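Local structure of putative sporulation-specific glycosylase ydhD (Bacillus subtilis subsp. subtilis str. 168, 3CZ8) at residues G144-T156 and Y168-A182. The protein is a putative family 18 glycoside hydrolase that probably binds chitin-like polysaccharide and cleaves its glycosidic bonds during sporulation. The protein carries 1 engineered substitution. Residues are numbered along the deposited sequence; the frame is centred on the assembly and turned at random.
Sequences GGYVLTIAVPAKT and YGGIGAVVNYMFIMA
Strands 147-153 and 177-181 lie side by side and parallel in a beta-alpha-beta unit of the family 18 TIM barrel, with helix 168-174 in the crossover. Thr-149, Ile-150, Ala-151, Val-152 and Pro-153 pair with Tyr-177 to Met-181 in order. At the start, Leu-148 O takes two N-H groups, from Asn-176 and Tyr-177, both in its carbonyl plane. The side chain of Asn-176 folds back to the same residue: its OD1 accepts from Leu-148 N at 2.8 Å, and a water links this OD1 to Tyr-146 O. Further along, Phe-179 N reaches Ile-150 O at 2.7 Å and Met-181 N reaches Val-152 O at 2.8 Å.

Ile-150 and Val-152 point to the helix side. Ile-150 CG2 packs on Ile-171 CG2 at 3.7 Å and on Val-175 CG1 at 3.8 Å, meeting both side chains nearly at right angles. With CG1 anti to the carbonyl carbon (chi1 -64°), Val-152 CG2 falls between the backbone N and the carbonyl carbon and lies against Met-178 CG. The sulfur of Met-178 sits over the centre of the Tyr-168 ring. Tyr-168 OH donates to Pro-153 O at 2.7 Å and accepts a weak bond from Lys-155 N. Lys-155 CB makes an off-centre CH-pi contact with the ring. A phenylalanine in place of Tyr-168 would probably leave Pro-153 O without this donor and Lys-155 N without its weak acceptor, so the end of strand 147-153 would lose one polar tie to the helix.

On the other side of the sheet, Thr-149 CB meets the Phe-179 ring off-centre, 4.1 Å from its centroid; Thr-149 OG1 bonds to Val-115 O. Pro-153 lies near Glu-120, the predicted proton donor. Strands 114-118 and 217-220 continue the barrel beyond the pair, and helices 127-143 and 198-208 pack beside helix 168-174's side of the sheet.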
ATOM      1  N   GLY A 144      -5.904 -33.752   0.247  1.00 50.51           N
ATOM      2  CA  GLY A 144      -6.910 -32.989   0.972  1.00 39.98           C
ATOM      3  C   GLY A 144      -7.656 -31.995   0.102  1.00 23.86           C
ATOM      4  O   GLY A 144      -8.460 -31.222   0.604  1.00 35.72           O
ATOM      5  N   GLY A 145      -7.377 -32.002  -1.198  1.00 30.73           N
ATOM      6  CA  GLY A 145      -8.000 -31.071  -2.133  1.00 21.84           C
ATOM      7  C   GLY A 145      -7.460 -29.641  -2.146  1.00 43.27           C
ATOM      8  O   GLY A 145      -8.036 -28.767  -2.795  1.00 35.06           O
ATOM      9  N   TYR A 146      -6.354 -29.404  -1.443  1.00 41.16           N
ATOM     10  CA  TYR A 146      -5.719 -28.079  -1.375  1.00 41.68           C
ATOM     11  C   TYR A 146      -4.776 -27.798  -2.546  1.00 40.59           C
ATOM     12  O   TYR A 146      -4.003 -28.664  -2.955  1.00 48.44           O
ATOM     13  CB  TYR A 146      -4.957 -27.922  -0.063  1.00 33.33           C
ATOM     14  CG  TYR A 146      -5.798 -28.153   1.169  1.00 46.85           C
ATOM     15  CD1 TYR A 146      -5.773 -29.380   1.833  1.00 35.82           C
ATOM     16  CD2 TYR A 146      -6.617 -27.144   1.676  1.00 45.31           C
ATOM     17  CE1 TYR A 146      -6.545 -29.596   2.969  1.00 46.36           C
ATOM     18  CE2 TYR A 146      -7.390 -27.352   2.814  1.00 51.15           C
ATOM     19  CZ  TYR A 146      -7.350 -28.579   3.450  1.00 51.40           C
ATOM     20  OH  TYR A 146      -8.118 -28.786   4.566  1.00 56.58           O
ATOM     21  N   VAL A 147      -4.839 -26.570  -3.049  1.00 37.53           N
ATOM     22  CA  VAL A 147      -4.061 -26.111  -4.205  1.00 32.00           C
ATOM     23  C   VAL A 147      -2.611 -25.786  -3.796  1.00 36.60           C
ATOM     24  O   VAL A 147      -2.364 -25.311  -2.688  1.00 32.39           O
ATOM     25  CB  VAL A 147      -4.757 -24.869  -4.855  1.00 39.99           C
ATOM     26  CG1 VAL A 147      -4.073 -24.421  -6.137  1.00 42.04           C
ATOM     27  CG2 VAL A 147      -6.218 -25.173  -5.152  1.00 57.63           C
ATOM     28  N   LEU A 148      -1.653 -26.078  -4.675  1.00 35.99           N
ATOM     29  CA  LEU A 148      -0.257 -25.713  -4.442  1.00 26.71           C
ATOM     30  C   LEU A 148       0.193 -24.684  -5.462  1.00 27.67           C
ATOM     31  O   LEU A 148       0.171 -24.935  -6.664  1.00 28.21           O
ATOM     32  CB  LEU A 148       0.664 -26.944  -4.462  1.00 29.41           C
ATOM     33  CG  LEU A 148       2.173 -26.706  -4.284  1.00 32.83           C
ATOM     34  CD1 LEU A 148       2.490 -25.953  -3.016  1.00 27.49           C
ATOM     35  CD2 LEU A 148       2.950 -28.004  -4.317  1.00 26.89           C
ATOM     36  N   THR A 149       0.570 -23.506  -4.971  1.00 24.63           N
ATOM     37  CA  THR A 149       1.104 -22.448  -5.820  1.00 20.53           C
ATOM     38  C   THR A 149       2.454 -22.002  -5.266  1.00 19.87           C
ATOM     39  O   THR A 149       2.765 -22.260  -4.108  1.00 24.48           O
ATOM     40  CB  THR A 149       0.148 -21.225  -5.947  1.00 29.60           C
ATOM     41  OG1 THR A 149       0.129 -20.493  -4.715  1.00 23.49           O
ATOM     42  CG2 THR A 149      -1.273 -21.652  -6.297  1.00 25.10           C
ATOM     43  N   ILE A 150       3.252 -21.344  -6.102  1.00 24.26           N
ATOM     44  CA  ILE A 150       4.600 -20.940  -5.724  1.00 20.94           C
ATOM     45  C   ILE A 150       4.957 -19.589  -6.346  1.00 23.88           C
ATOM     46  O   ILE A 150       4.593 -19.301  -7.493  1.00 32.83           O
ATOM     47  CB  ILE A 150       5.647 -22.029  -6.101  1.00 23.92           C
ATOM     48  CG1 ILE A 150       7.056 -21.623  -5.651  1.00 19.27           C
ATOM     49  CG2 ILE A 150       5.596 -22.346  -7.606  1.00 22.86           C
ATOM     50  CD1 ILE A 150       8.085 -22.716  -5.755  1.00 19.61           C
ATOM     51  N   ALA A 151       5.631 -18.747  -5.566  1.00 21.35           N
ATOM     52  CA  ALA A 151       6.195 -17.509  -6.083  1.00 23.00           C
ATOM     53  C   ALA A 151       7.662 -17.776  -6.409  1.00 29.85           C
ATOM     54  O   ALA A 151       8.428 -18.183  -5.534  1.00 26.27           O
ATOM     55  CB  ALA A 151       6.051 -16.384  -5.059  1.00 20.57           C
ATOM     56  N   VAL A 152       8.030 -17.589  -7.677  1.00 25.10           N
ATOM     57  CA  VAL A 152       9.417 -17.755  -8.136  1.00 33.30           C
ATOM     58  C   VAL A 152       9.931 -16.458  -8.774  1.00 34.85           C
ATOM     59  O   VAL A 152       9.138 -15.670  -9.299  1.00 35.77           O
ATOM     60  CB  VAL A 152       9.596 -18.954  -9.148  1.00 25.37           C
ATOM     61  CG1 VAL A 152       9.273 -20.293  -8.496  1.00 30.94           C
ATOM     62  CG2 VAL A 152       8.779 -18.752 -10.414  1.00 27.88           C
ATOM     63  N   PRO A 153      11.259 -16.217  -8.719  1.00 38.68           N
ATOM     64  CA  PRO A 153      11.787 -15.075  -9.467  1.00 33.86           C
ATOM     65  C   PRO A 153      11.807 -15.368 -10.966  1.00 27.90           C
ATOM     66  O   PRO A 153      11.884 -16.531 -11.368  1.00 36.23           O
ATOM     67  CB  PRO A 153      13.223 -14.928  -8.936  1.00 37.38           C
ATOM     68  CG  PRO A 153      13.330 -15.851  -7.763  1.00 50.99           C
ATOM     69  CD  PRO A 153      12.320 -16.921  -7.979  1.00 31.13           C
ATOM     70  N   ALA A 154      11.720 -14.318 -11.776  1.00 27.05           N
ATOM     71  CA  ALA A 154      11.750 -14.454 -13.228  1.00 29.06           C
ATOM     72  C   ALA A 154      13.097 -14.984 -13.705  1.00 20.61           C
ATOM     73  O   ALA A 154      14.150 -14.507 -13.270  1.00 35.05           O
ATOM     74  CB  ALA A 154      11.449 -13.126 -13.884  1.00 22.54           C
ATOM     75  N   LYS A 155      13.045 -15.981 -14.586  1.00 34.70           N
ATOM     76  CA  LYS A 155      14.240 -16.613 -15.144  1.00 32.94           C
ATOM     77  C   LYS A 155      14.183 -16.555 -16.656  1.00 29.59           C
ATOM     78  O   LYS A 155      13.114 -16.743 -17.249  1.00 27.81           O
ATOM     79  CB  LYS A 155      14.359 -18.078 -14.692  1.00 26.70           C
ATOM     80  CG  LYS A 155      14.854 -18.257 -13.268  1.00 37.42           C
ATOM     81  CD  LYS A 155      15.015 -19.727 -12.880  1.00 43.00           C
ATOM     82  CE  LYS A 155      16.182 -20.391 -13.589  1.00 39.54           C
ATOM     83  NZ  LYS A 155      16.656 -21.603 -12.867  1.00 49.53           N
ATOM     84  N   THR A 156      15.343 -16.296 -17.261  1.00 37.86           N
ATOM     85  CA  THR A 156      15.481 -16.253 -18.717  0.50 36.85           C
ATOM     86  C   THR A 156      16.394 -17.373 -19.217  1.00 40.66           C
ATOM     87  O   THR A 156      16.355 -17.744 -20.394  1.00 34.72           O
ATOM     88  CB  THR A 156      15.980 -14.875 -19.223  0.50 41.07           C
ATOM     89  OG1 THR A 156      15.918 -14.842 -20.654  0.50 61.70           O
ATOM     90  CG2 THR A 156      17.416 -14.592 -18.772  0.50 31.61           C
ATOM     91  N   TYR A 168      12.422 -24.605 -13.124  1.00 31.42           N
ATOM     92  CA  TYR A 168      11.089 -24.315 -13.683  1.00 30.95           C
ATOM     93  C   TYR A 168      10.329 -25.557 -14.148  1.00 34.93           C
ATOM     94  O   TYR A 168       9.124 -25.665 -13.925  1.00 35.41           O
ATOM     95  CB  TYR A 168      11.180 -23.316 -14.845  1.00 25.13           C
ATOM     96  CG  TYR A 168      11.077 -21.844 -14.455  1.00 36.24           C
ATOM     97  CD1 TYR A 168      11.513 -21.384 -13.212  1.00 34.05           C
ATOM     98  CD2 TYR A 168      10.564 -20.912 -15.352  1.00 36.33           C
ATOM     99  CE1 TYR A 168      11.423 -20.032 -12.869  1.00 32.78           C
ATOM    100  CE2 TYR A 168      10.476 -19.565 -15.022  1.00 33.16           C
ATOM    101  CZ  TYR A 168      10.909 -19.132 -13.785  1.00 31.02           C
ATOM    102  OH  TYR A 168      10.820 -17.798 -13.471  1.00 35.05           O
ATOM    103  N   GLY A 169      11.039 -26.482 -14.793  1.00 38.73           N
ATOM    104  CA  GLY A 169      10.431 -27.698 -15.334  1.00 27.41           C
ATOM    105  C   GLY A 169      10.034 -28.664 -14.240  1.00 29.67           C
ATOM    106  O   GLY A 169       8.978 -29.295 -14.314  1.00 42.06           O
ATOM    107  N   GLY A 170      10.883 -28.769 -13.220  1.00 25.20           N
ATOM    108  CA  GLY A 170      10.621 -29.618 -12.065  1.00 30.03           C
ATOM    109  C   GLY A 170       9.557 -29.067 -11.127  1.00 34.59           C
ATOM    110  O   GLY A 170       8.766 -29.830 -10.565  1.00 33.84           O
ATOM    111  N   ILE A 171       9.555 -27.747 -10.944  1.00 31.59           N
ATOM    112  CA  ILE A 171       8.543 -27.061 -10.127  1.00 27.47           C
ATOM    113  C   ILE A 171       7.198 -27.058 -10.854  1.00 24.83           C
ATOM    114  O   ILE A 171       6.169 -27.405 -10.270  1.00 29.18           O
ATOM    115  CB  ILE A 171       8.974 -25.608  -9.773  1.00 21.34           C
ATOM    116  CG1 ILE A 171      10.140 -25.610  -8.776  1.00 28.89           C
ATOM    117  CG2 ILE A 171       7.803 -24.786  -9.197  1.00 24.41           C
ATOM    118  CD1 ILE A 171      10.810 -24.244  -8.623  1.00 25.78           C
ATOM    119  N   GLY A 172       7.215 -26.681 -12.132  1.00 24.90           N
ATOM    120  CA  GLY A 172       6.010 -26.675 -12.964  1.00 25.55           C
ATOM    121  C   GLY A 172       5.289 -28.011 -13.054  1.00 35.53           C
ATOM    122  O   GLY A 172       4.081 -28.049 -13.281  1.00 42.94           O
ATOM    123  N   ALA A 173       6.033 -29.101 -12.862  1.00 30.87           N
ATOM    124  CA  ALA A 173       5.472 -30.450 -12.877  1.00 30.19           C
ATOM    125  C   ALA A 173       4.730 -30.792 -11.587  1.00 32.00           C
ATOM    126  O   ALA A 173       3.796 -31.595 -11.603  1.00 39.37           O
ATOM    127  CB  ALA A 173       6.572 -31.479 -13.144  1.00 36.69           C
ATOM    128  N   VAL A 174       5.146 -30.194 -10.472  1.00 33.04           N
ATOM    129  CA  VAL A 174       4.572 -30.551  -9.170  1.00 36.36           C
ATOM    130  C   VAL A 174       3.595 -29.530  -8.565  1.00 35.41           C
ATOM    131  O   VAL A 174       2.806 -29.886  -7.694  1.00 43.35           O
ATOM    132  CB  VAL A 174       5.654 -30.944  -8.128  1.00 37.82           C
ATOM    133  CG1 VAL A 174       6.463 -32.119  -8.632  1.00 44.38           C
ATOM    134  CG2 VAL A 174       6.566 -29.769  -7.814  1.00 41.08           C
ATOM    135  N   VAL A 175       3.647 -28.273  -9.006  1.00 24.71           N
ATOM    136  CA  VAL A 175       2.717 -27.270  -8.484  1.00 25.14           C
ATOM    137  C   VAL A 175       1.490 -27.149  -9.383  1.00 31.46           C
ATOM    138  O   VAL A 175       1.528 -27.536 -10.555  1.00 26.24           O
ATOM    139  CB  VAL A 175       3.377 -25.871  -8.256  1.00 20.69           C
ATOM    140  CG1 VAL A 175       4.571 -25.978  -7.296  1.00 16.55           C
ATOM    141  CG2 VAL A 175       3.763 -25.201  -9.584  1.00 18.09           C
ATOM    142  N   ASN A 176       0.399 -26.631  -8.827  1.00 24.71           N
ATOM    143  CA  ASN A 176      -0.795 -26.375  -9.613  1.00 27.16           C
ATOM    144  C   ASN A 176      -0.594 -25.104 -10.424  1.00 26.25           C
ATOM    145  O   ASN A 176      -0.979 -25.042 -11.586  1.00 31.65           O
ATOM    146  CB  ASN A 176      -2.035 -26.250  -8.714  1.00 17.64           C
ATOM    147  CG  ASN A 176      -2.370 -27.543  -7.991  1.00 35.87           C
ATOM    148  OD1 ASN A 176      -1.978 -27.748  -6.841  1.00 31.44           O
ATOM    149  ND2 ASN A 176      -3.091 -28.430  -8.670  1.00 33.24           N
ATOM    150  N   TYR A 177      -0.003 -24.086  -9.791  1.00 27.69           N
ATOM    151  CA  TYR A 177       0.222 -22.790 -10.437  1.00 19.21           C
ATOM    152  C   TYR A 177       1.569 -22.167 -10.071  1.00 23.55           C
ATOM    153  O   TYR A 177       2.056 -22.315  -8.954  1.00 23.56           O
ATOM    154  CB  TYR A 177      -0.926 -21.806 -10.133  1.00 22.69           C
ATOM    155  CG  TYR A 177      -2.280 -22.260 -10.651  1.00 19.22           C
ATOM    156  CD1 TYR A 177      -2.650 -22.054 -11.976  1.00 27.67           C
ATOM    157  CD2 TYR A 177      -3.183 -22.911  -9.809  1.00 24.36           C
ATOM    158  CE1 TYR A 177      -3.889 -22.487 -12.453  1.00 33.58           C
ATOM    159  CE2 TYR A 177      -4.412 -23.347 -10.271  1.00 25.82           C
ATOM    160  CZ  TYR A 177      -4.763 -23.131 -11.589  1.00 36.90           C
ATOM    161  OH  TYR A 177      -5.989 -23.570 -12.036  1.00 38.50           O
ATOM    162  N   MET A 178       2.158 -21.454 -11.025  1.00 23.99           N
ATOM    163  CA  MET A 178       3.447 -20.806 -10.823  1.00 26.18           C
ATOM    164  C   MET A 178       3.261 -19.306 -10.965  1.00 27.48           C
ATOM    165  O   MET A 178       2.844 -18.823 -12.024  1.00 20.93           O
ATOM    166  CB  MET A 178       4.470 -21.335 -11.841  1.00 31.54           C
ATOM    167  CG  MET A 178       5.886 -20.761 -11.746  1.00 49.57           C
ATOM    168  SD  MET A 178       7.045 -21.428 -12.988  1.00 37.23           S
ATOM    169  CE  MET A 178       7.044 -23.130 -12.506  1.00  7.65           C
ATOM    170  N   PHE A 179       3.536 -18.580  -9.882  1.00 18.02           N
ATOM    171  CA  PHE A 179       3.481 -17.127  -9.910  1.00 25.21           C
ATOM    172  C   PHE A 179       4.888 -16.634 -10.218  1.00 25.21           C
ATOM    173  O   PHE A 179       5.788 -16.736  -9.384  1.00 24.05           O
ATOM    174  CB  PHE A 179       3.015 -16.536  -8.563  1.00 18.12           C
ATOM    175  CG  PHE A 179       1.670 -17.036  -8.063  1.00 18.57           C
ATOM    176  CD1 PHE A 179       0.695 -17.534  -8.925  1.00 35.32           C
ATOM    177  CD2 PHE A 179       1.373 -16.949  -6.703  1.00 23.09           C
ATOM    178  CE1 PHE A 179      -0.534 -17.965  -8.440  1.00 29.39           C
ATOM    179  CE2 PHE A 179       0.145 -17.372  -6.212  1.00 36.98           C
ATOM    180  CZ  PHE A 179      -0.807 -17.880  -7.084  1.00 28.53           C
ATOM    181  N   ILE A 180       5.086 -16.104 -11.416  1.00 25.99           N
ATOM    182  CA  ILE A 180       6.408 -15.641 -11.807  1.00 22.03           C
ATOM    183  C   ILE A 180       6.532 -14.175 -11.466  1.00 20.14           C
ATOM    184  O   ILE A 180       5.772 -13.352 -11.962  1.00 28.64           O
ATOM    185  CB  ILE A 180       6.707 -15.892 -13.302  1.00 32.59           C
ATOM    186  CG1 ILE A 180       6.707 -17.394 -13.588  1.00 35.25           C
ATOM    187  CG2 ILE A 180       8.055 -15.275 -13.695  1.00 22.02           C
ATOM    188  CD1 ILE A 180       6.724 -17.714 -15.033  1.00 39.76           C
ATOM    189  N   MET A 181       7.483 -13.854 -10.596  1.00 24.66           N
ATOM    190  CA  MET A 181       7.639 -12.485 -10.133  1.00 26.07           C
ATOM    191  C   MET A 181       8.509 -11.701 -11.110  1.00 24.70           C
ATOM    192  O   MET A 181       9.704 -11.497 -10.885  1.00 36.12           O
ATOM    193  CB  MET A 181       8.149 -12.465  -8.684  1.00 27.33           C
ATOM    194  CG  MET A 181       7.224 -13.199  -7.680  1.00 37.30           C
ATOM    195  SD  MET A 181       5.517 -12.574  -7.486  1.00 33.24           S
ATOM    196  CE  MET A 181       4.611 -13.477  -8.679  1.00 40.01           C
ATOM    197  N   ALA A 182       7.879 -11.277 -12.207  1.00 25.97           N
ATOM    198  CA  ALA A 182       8.575 -10.687 -13.348  1.00 23.78           C
ATOM    199  C   ALA A 182       8.792  -9.183 -13.175  1.00 27.19           C
ATOM    200  O   ALA A 182       8.153  -8.366 -13.849  1.00 30.91           O
ATOM    201  CB  ALA A 182       7.820 -10.984 -14.639  1.00 16.89           C
TER
HETATM  202  O   HOH W   1      -2.653 -29.636  -5.099  1.00 36.59           O